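Local structure of TOG array regulator of axonemal microtubules protein 1 (Mus musculus, 5DN7) at residues N39-L51 with D77-V89. The protein promotes microtubule polymerization through its TOG domains and is involved in ciliogenesis, being required for normal ciliary tubulin modification and cilium length. Numbering follows the deposited sequence.
Sequences NRTQAVEELKQLL and DSNFKVVHGTLQV
The carbonyl oxygen of Val82, a residue whose side chain meets Val44 across the contact, is gripped twice from Thr86: by its backbone N-H and by its hydroxyl, with OG1 2.8 Å from Val82 O. The hydroxyl donates from above the carbonyl plane, 40° out of it, and it reaches back there because OG1 lies beside its own backbone N (chi1 -56°). A valine in place of Thr86 would probably leave Val82 O without this second donor, losing the side chain's grip on the preceding turn. CG1 of Val44 illustrates how helices pack closely: it presses onto the bare backbone of Gly85, 3.3 Å from Gly85 C, and the whole side chain is a knob among Val82, Gly85, Thr86 and Val89. Here the helical segments 40-51 and 80-89 run almost parallel (6°), their axes approaching to 8.9 Å, as expected for equivalent helices of successive HEAT repeats (predicted as HEAT 4 and 5) in the solenoid of TOG region 2. Val89 returns the knob, entering between Val44, Leu47, Lys48 and Leu51. Its CG1 lies 3.6 Å from Leu51 CD2, the two side chains crossing at about a right angle, and Leu71 of helix 61-74 touches Val89 as well. At the other end, Val82 CG2 sits 3.6 Å from Thr41 OG1 and also borders Arg40 CB. Beyond it, Asp77 OD2 meets the guanidinium edge of Arg40 in a salt bridge whose modelled length is doubtfully short, while Asp77 OD1 turns its anti lone pair to Asn79 N, closing an Asx turn.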
loop_
_atom_site.group_PDB
_atom_site.type_symbol
_atom_site.label_atom_id
_atom_site.label_comp_id
_atom_site.label_asym_id
_atom_site.label_seq_id
_atom_site.Cartn_x
_atom_site.Cartn_y
_atom_site.Cartn_z
ATOM N N ASN A 39 -13.470 24.903 -4.600
ATOM C CA ASN A 39 -13.967 24.172 -3.440
ATOM C C ASN A 39 -14.529 22.800 -3.827
ATOM O O ASN A 39 -15.736 22.548 -3.733
ATOM C CB ASN A 39 -15.043 24.984 -2.713
ATOM C CG ASN A 39 -15.413 24.387 -1.358
ATOM O OD1 ASN A 39 -15.139 23.216 -1.084
ATOM N ND2 ASN A 39 -16.039 25.197 -0.501
ATOM N N ARG A 40 -13.646 21.908 -4.259
ATOM C CA ARG A 40 -14.033 20.532 -4.528
ATOM C C ARG A 40 -14.165 19.760 -3.217
ATOM O O ARG A 40 -14.891 18.769 -3.138
ATOM C CB ARG A 40 -13.013 19.855 -5.439
ATOM C CG ARG A 40 -13.168 20.158 -6.921
ATOM C CD ARG A 40 -11.989 19.594 -7.698
ATOM N NE ARG A 40 -12.394 18.788 -8.851
ATOM C CZ ARG A 40 -11.645 17.829 -9.393
ATOM N NH1 ARG A 40 -10.450 17.547 -8.878
ATOM N NH2 ARG A 40 -12.088 17.146 -10.447
ATOM N N THR A 41 -13.476 20.237 -2.182
ATOM C CA THR A 41 -13.379 19.521 -0.908
ATOM C C THR A 41 -14.731 19.295 -0.222
ATOM O O THR A 41 -15.005 18.196 0.293
ATOM C CB THR A 41 -12.438 20.267 0.048
ATOM O OG1 THR A 41 -11.164 20.432 -0.587
ATOM C CG2 THR A 41 -12.243 19.500 1.344
ATOM N N GLN A 42 -15.548 20.330 -0.224
ATOM C CA GLN A 42 -16.870 20.226 0.337
ATOM C C GLN A 42 -17.720 19.231 -0.432
ATOM O O GLN A 42 -18.407 18.457 0.172
ATOM C CB GLN A 42 -17.548 21.599 0.416
ATOM C CG GLN A 42 -19.063 21.544 0.348
ATOM C CD GLN A 42 -19.676 21.222 1.678
ATOM O OE1 GLN A 42 -18.963 21.114 2.680
ATOM N NE2 GLN A 42 -21.008 21.072 1.713
ATOM N N ALA A 43 -17.638 19.254 -1.756
ATOM C CA ALA A 43 -18.329 18.309 -2.620
ATOM C C ALA A 43 -17.918 16.876 -2.269
ATOM O O ALA A 43 -18.765 16.005 -2.065
ATOM C CB ALA A 43 -18.038 18.612 -4.059
ATOM N N VAL A 44 -16.611 16.657 -2.189
ATOM C CA VAL A 44 -16.055 15.374 -1.802
ATOM C C VAL A 44 -16.589 14.886 -0.438
ATOM O O VAL A 44 -16.916 13.694 -0.264
ATOM C CB VAL A 44 -14.513 15.448 -1.759
ATOM C CG1 VAL A 44 -13.929 14.139 -1.246
ATOM C CG2 VAL A 44 -13.955 15.782 -3.125
ATOM N N GLU A 45 -16.691 15.790 0.530
ATOM C CA GLU A 45 -17.157 15.348 1.838
ATOM C C GLU A 45 -18.658 15.035 1.811
ATOM O O GLU A 45 -19.129 14.089 2.463
ATOM C CB GLU A 45 -16.840 16.385 2.898
ATOM C CG GLU A 45 -17.634 16.198 4.148
ATOM C CD GLU A 45 -16.831 15.447 5.172
ATOM O OE1 GLU A 45 -15.752 14.936 4.790
ATOM O OE2 GLU A 45 -17.278 15.340 6.337
ATOM N N GLU A 46 -19.404 15.824 1.042
ATOM C CA GLU A 46 -20.800 15.508 0.739
ATOM C C GLU A 46 -20.918 14.076 0.197
ATOM O O GLU A 46 -21.727 13.274 0.680
ATOM C CB GLU A 46 -21.356 16.510 -0.275
ATOM C CG GLU A 46 -22.705 17.112 0.080
ATOM C CD GLU A 46 -22.994 18.379 -0.719
ATOM O OE1 GLU A 46 -22.328 19.411 -0.471
ATOM O OE2 GLU A 46 -23.874 18.342 -1.608
ATOM N N LEU A 47 -20.091 13.773 -0.801
ATOM C CA LEU A 47 -20.007 12.439 -1.377
ATOM C C LEU A 47 -19.782 11.383 -0.306
ATOM O O LEU A 47 -20.457 10.356 -0.290
ATOM C CB LEU A 47 -18.891 12.382 -2.418
ATOM C CG LEU A 47 -18.769 11.057 -3.168
ATOM C CD1 LEU A 47 -20.139 10.603 -3.644
ATOM C CD2 LEU A 47 -17.797 11.217 -4.348
ATOM N N LYS A 48 -18.839 11.638 0.596
ATOM C CA LYS A 48 -18.606 10.712 1.707
ATOM C C LYS A 48 -19.893 10.466 2.513
ATOM O O LYS A 48 -20.239 9.315 2.873
ATOM C CB LYS A 48 -17.506 11.258 2.614
ATOM C CG LYS A 48 -16.871 10.219 3.509
ATOM C CD LYS A 48 -15.767 10.830 4.347
ATOM C CE LYS A 48 -16.334 11.520 5.571
ATOM N NZ LYS A 48 -15.264 11.832 6.559
ATOM N N GLN A 49 -20.612 11.556 2.772
ATOM C CA GLN A 49 -21.878 11.454 3.484
ATOM C C GLN A 49 -22.824 10.521 2.746
ATOM O O GLN A 49 -23.409 9.622 3.352
ATOM C CB GLN A 49 -22.519 12.832 3.663
ATOM C CG GLN A 49 -21.644 13.842 4.413
ATOM C CD GLN A 49 -21.283 13.397 5.821
ATOM O OE1 GLN A 49 -21.989 13.711 6.779
ATOM N NE2 GLN A 49 -20.180 12.655 5.953
ATOM N N LEU A 50 -22.960 10.720 1.435
ATOM C CA LEU A 50 -23.824 9.854 0.632
ATOM C C LEU A 50 -23.392 8.401 0.718
ATOM O O LEU A 50 -24.228 7.495 0.771
ATOM C CB LEU A 50 -23.831 10.283 -0.831
ATOM C CG LEU A 50 -24.452 11.639 -1.125
ATOM C CD1 LEU A 50 -24.445 11.888 -2.618
ATOM C CD2 LEU A 50 -25.858 11.716 -0.553
ATOM N N LEU A 51 -22.098 8.142 0.728
ATOM C CA LEU A 51 -21.588 6.798 0.808
ATOM C C LEU A 51 -21.945 6.134 2.100
ATOM O O LEU A 51 -22.073 4.944 2.183
ATOM C CB LEU A 51 -20.091 6.759 0.615
ATOM C CG LEU A 51 -19.689 5.978 -0.607
ATOM C CD1 LEU A 51 -20.420 6.593 -1.766
ATOM C CD2 LEU A 51 -18.207 6.098 -0.823
ATOM N N ASP A 77 -5.928 15.649 -8.340
ATOM C CA ASP A 77 -6.025 17.034 -7.907
ATOM C C ASP A 77 -4.700 17.565 -7.376
ATOM O O ASP A 77 -3.972 16.842 -6.687
ATOM C CB ASP A 77 -7.084 17.178 -6.828
ATOM C CG ASP A 77 -7.776 18.511 -6.883
ATOM O OD1 ASP A 77 -7.206 19.517 -6.388
ATOM O OD2 ASP A 77 -8.896 18.549 -7.434
ATOM N N SER A 78 -4.392 18.822 -7.698
ATOM C CA SER A 78 -3.189 19.471 -7.172
ATOM C C SER A 78 -3.328 19.793 -5.702
ATOM O O SER A 78 -2.333 19.936 -5.000
ATOM C CB SER A 78 -2.865 20.760 -7.940
ATOM O OG SER A 78 -2.485 20.478 -9.276
ATOM N N ASN A 79 -4.569 19.923 -5.245
ATOM C CA ASN A 79 -4.845 20.227 -3.857
ATOM C C ASN A 79 -4.919 18.969 -3.001
ATOM O O ASN A 79 -5.849 18.182 -3.140
ATOM C CB ASN A 79 -6.148 21.017 -3.749
ATOM C CG ASN A 79 -6.589 21.219 -2.318
ATOM O OD1 ASN A 79 -5.763 21.321 -1.409
ATOM N ND2 ASN A 79 -7.899 21.303 -2.107
ATOM N N PHE A 80 -3.962 18.808 -2.088
ATOM C CA PHE A 80 -3.851 17.565 -1.318
ATOM C C PHE A 80 -5.047 17.321 -0.421
ATOM O O PHE A 80 -5.232 16.205 0.021
ATOM C CB PHE A 80 -2.577 17.536 -0.459
ATOM C CG PHE A 80 -2.700 18.291 0.833
ATOM C CD1 PHE A 80 -2.477 19.657 0.876
ATOM C CD2 PHE A 80 -3.036 17.632 2.008
ATOM C CE1 PHE A 80 -2.593 20.361 2.084
ATOM C CE2 PHE A 80 -3.157 18.312 3.200
ATOM C CZ PHE A 80 -2.933 19.678 3.248
ATOM N N LYS A 81 -5.843 18.349 -0.136
ATOM C CA LYS A 81 -7.010 18.176 0.735
ATOM C C LYS A 81 -8.147 17.482 -0.019
ATOM O O LYS A 81 -8.927 16.701 0.566
ATOM C CB LYS A 81 -7.482 19.522 1.286
ATOM C CG LYS A 81 -6.427 20.268 2.108
ATOM C CD LYS A 81 -6.840 21.718 2.373
ATOM C CE LYS A 81 -5.901 22.402 3.367
ATOM N NZ LYS A 81 -5.946 23.897 3.260
ATOM N N VAL A 82 -8.230 17.776 -1.316
ATOM C CA VAL A 82 -9.115 17.052 -2.218
ATOM C C VAL A 82 -8.669 15.596 -2.321
ATOM O O VAL A 82 -9.481 14.693 -2.220
ATOM C CB VAL A 82 -9.150 17.678 -3.622
ATOM C CG1 VAL A 82 -9.927 16.789 -4.573
ATOM C CG2 VAL A 82 -9.776 19.058 -3.563
ATOM N N VAL A 83 -7.373 15.380 -2.504
ATOM C CA VAL A 83 -6.848 14.026 -2.545
ATOM C C VAL A 83 -7.205 13.273 -1.263
ATOM O O VAL A 83 -7.687 12.140 -1.316
ATOM C CB VAL A 83 -5.323 14.021 -2.743
ATOM C CG1 VAL A 83 -4.784 12.607 -2.657
ATOM C CG2 VAL A 83 -4.971 14.647 -4.076
ATOM N N HIS A 84 -6.999 13.928 -0.120
ATOM C CA HIS A 84 -7.274 13.335 1.184
ATOM C C HIS A 84 -8.740 12.937 1.311
ATOM O O HIS A 84 -9.055 11.789 1.682
ATOM C CB HIS A 84 -6.886 14.302 2.319
ATOM C CG HIS A 84 -7.276 13.811 3.679
ATOM N ND1 HIS A 84 -8.387 14.280 4.349
ATOM C CD2 HIS A 84 -6.725 12.864 4.477
ATOM C CE1 HIS A 84 -8.498 13.648 5.506
ATOM N NE2 HIS A 84 -7.503 12.781 5.610
ATOM N N GLY A 85 -9.634 13.869 0.984
ATOM C CA GLY A 85 -11.058 13.585 1.039
ATOM C C GLY A 85 -11.480 12.457 0.103
ATOM O O GLY A 85 -12.325 11.616 0.443
ATOM N N THR A 86 -10.896 12.434 -1.090
ATOM C CA THR A 86 -11.209 11.380 -2.049
ATOM C C THR A 86 -10.757 10.034 -1.489
ATOM O O THR A 86 -11.498 9.078 -1.549
ATOM C CB THR A 86 -10.547 11.627 -3.399
ATOM O OG1 THR A 86 -10.937 12.913 -3.897
ATOM C CG2 THR A 86 -10.943 10.558 -4.395
ATOM N N LEU A 87 -9.553 9.978 -0.926
ATOM C CA LEU A 87 -9.050 8.766 -0.283
ATOM C C LEU A 87 -9.975 8.300 0.826
ATOM O O LEU A 87 -10.180 7.103 0.994
ATOM C CB LEU A 87 -7.642 8.975 0.270
ATOM C CG LEU A 87 -6.538 8.964 -0.777
ATOM C CD1 LEU A 87 -5.194 9.323 -0.175
ATOM C CD2 LEU A 87 -6.490 7.574 -1.426
ATOM N N GLN A 88 -10.540 9.238 1.580
ATOM C CA GLN A 88 -11.548 8.856 2.562
ATOM C C GLN A 88 -12.799 8.235 1.918
ATOM O O GLN A 88 -13.355 7.224 2.407
ATOM C CB GLN A 88 -11.939 10.060 3.391
ATOM C CG GLN A 88 -10.886 10.438 4.387
ATOM C CD GLN A 88 -11.365 11.521 5.287
ATOM O OE1 GLN A 88 -11.787 12.580 4.821
ATOM N NE2 GLN A 88 -11.327 11.268 6.591
ATOM N N VAL A 89 -13.244 8.835 0.816
ATOM C CA VAL A 89 -14.364 8.249 0.081
ATOM C C VAL A 89 -14.047 6.826 -0.423
ATOM O O VAL A 89 -14.858 5.920 -0.319
ATOM C CB VAL A 89 -14.761 9.141 -1.094
ATOM C CG1 VAL A 89 -15.652 8.375 -2.068
ATOM C CG2 VAL A 89 -15.456 10.397 -0.565
HETATM O O HOH W 1 -14.319 13.251 2.513
#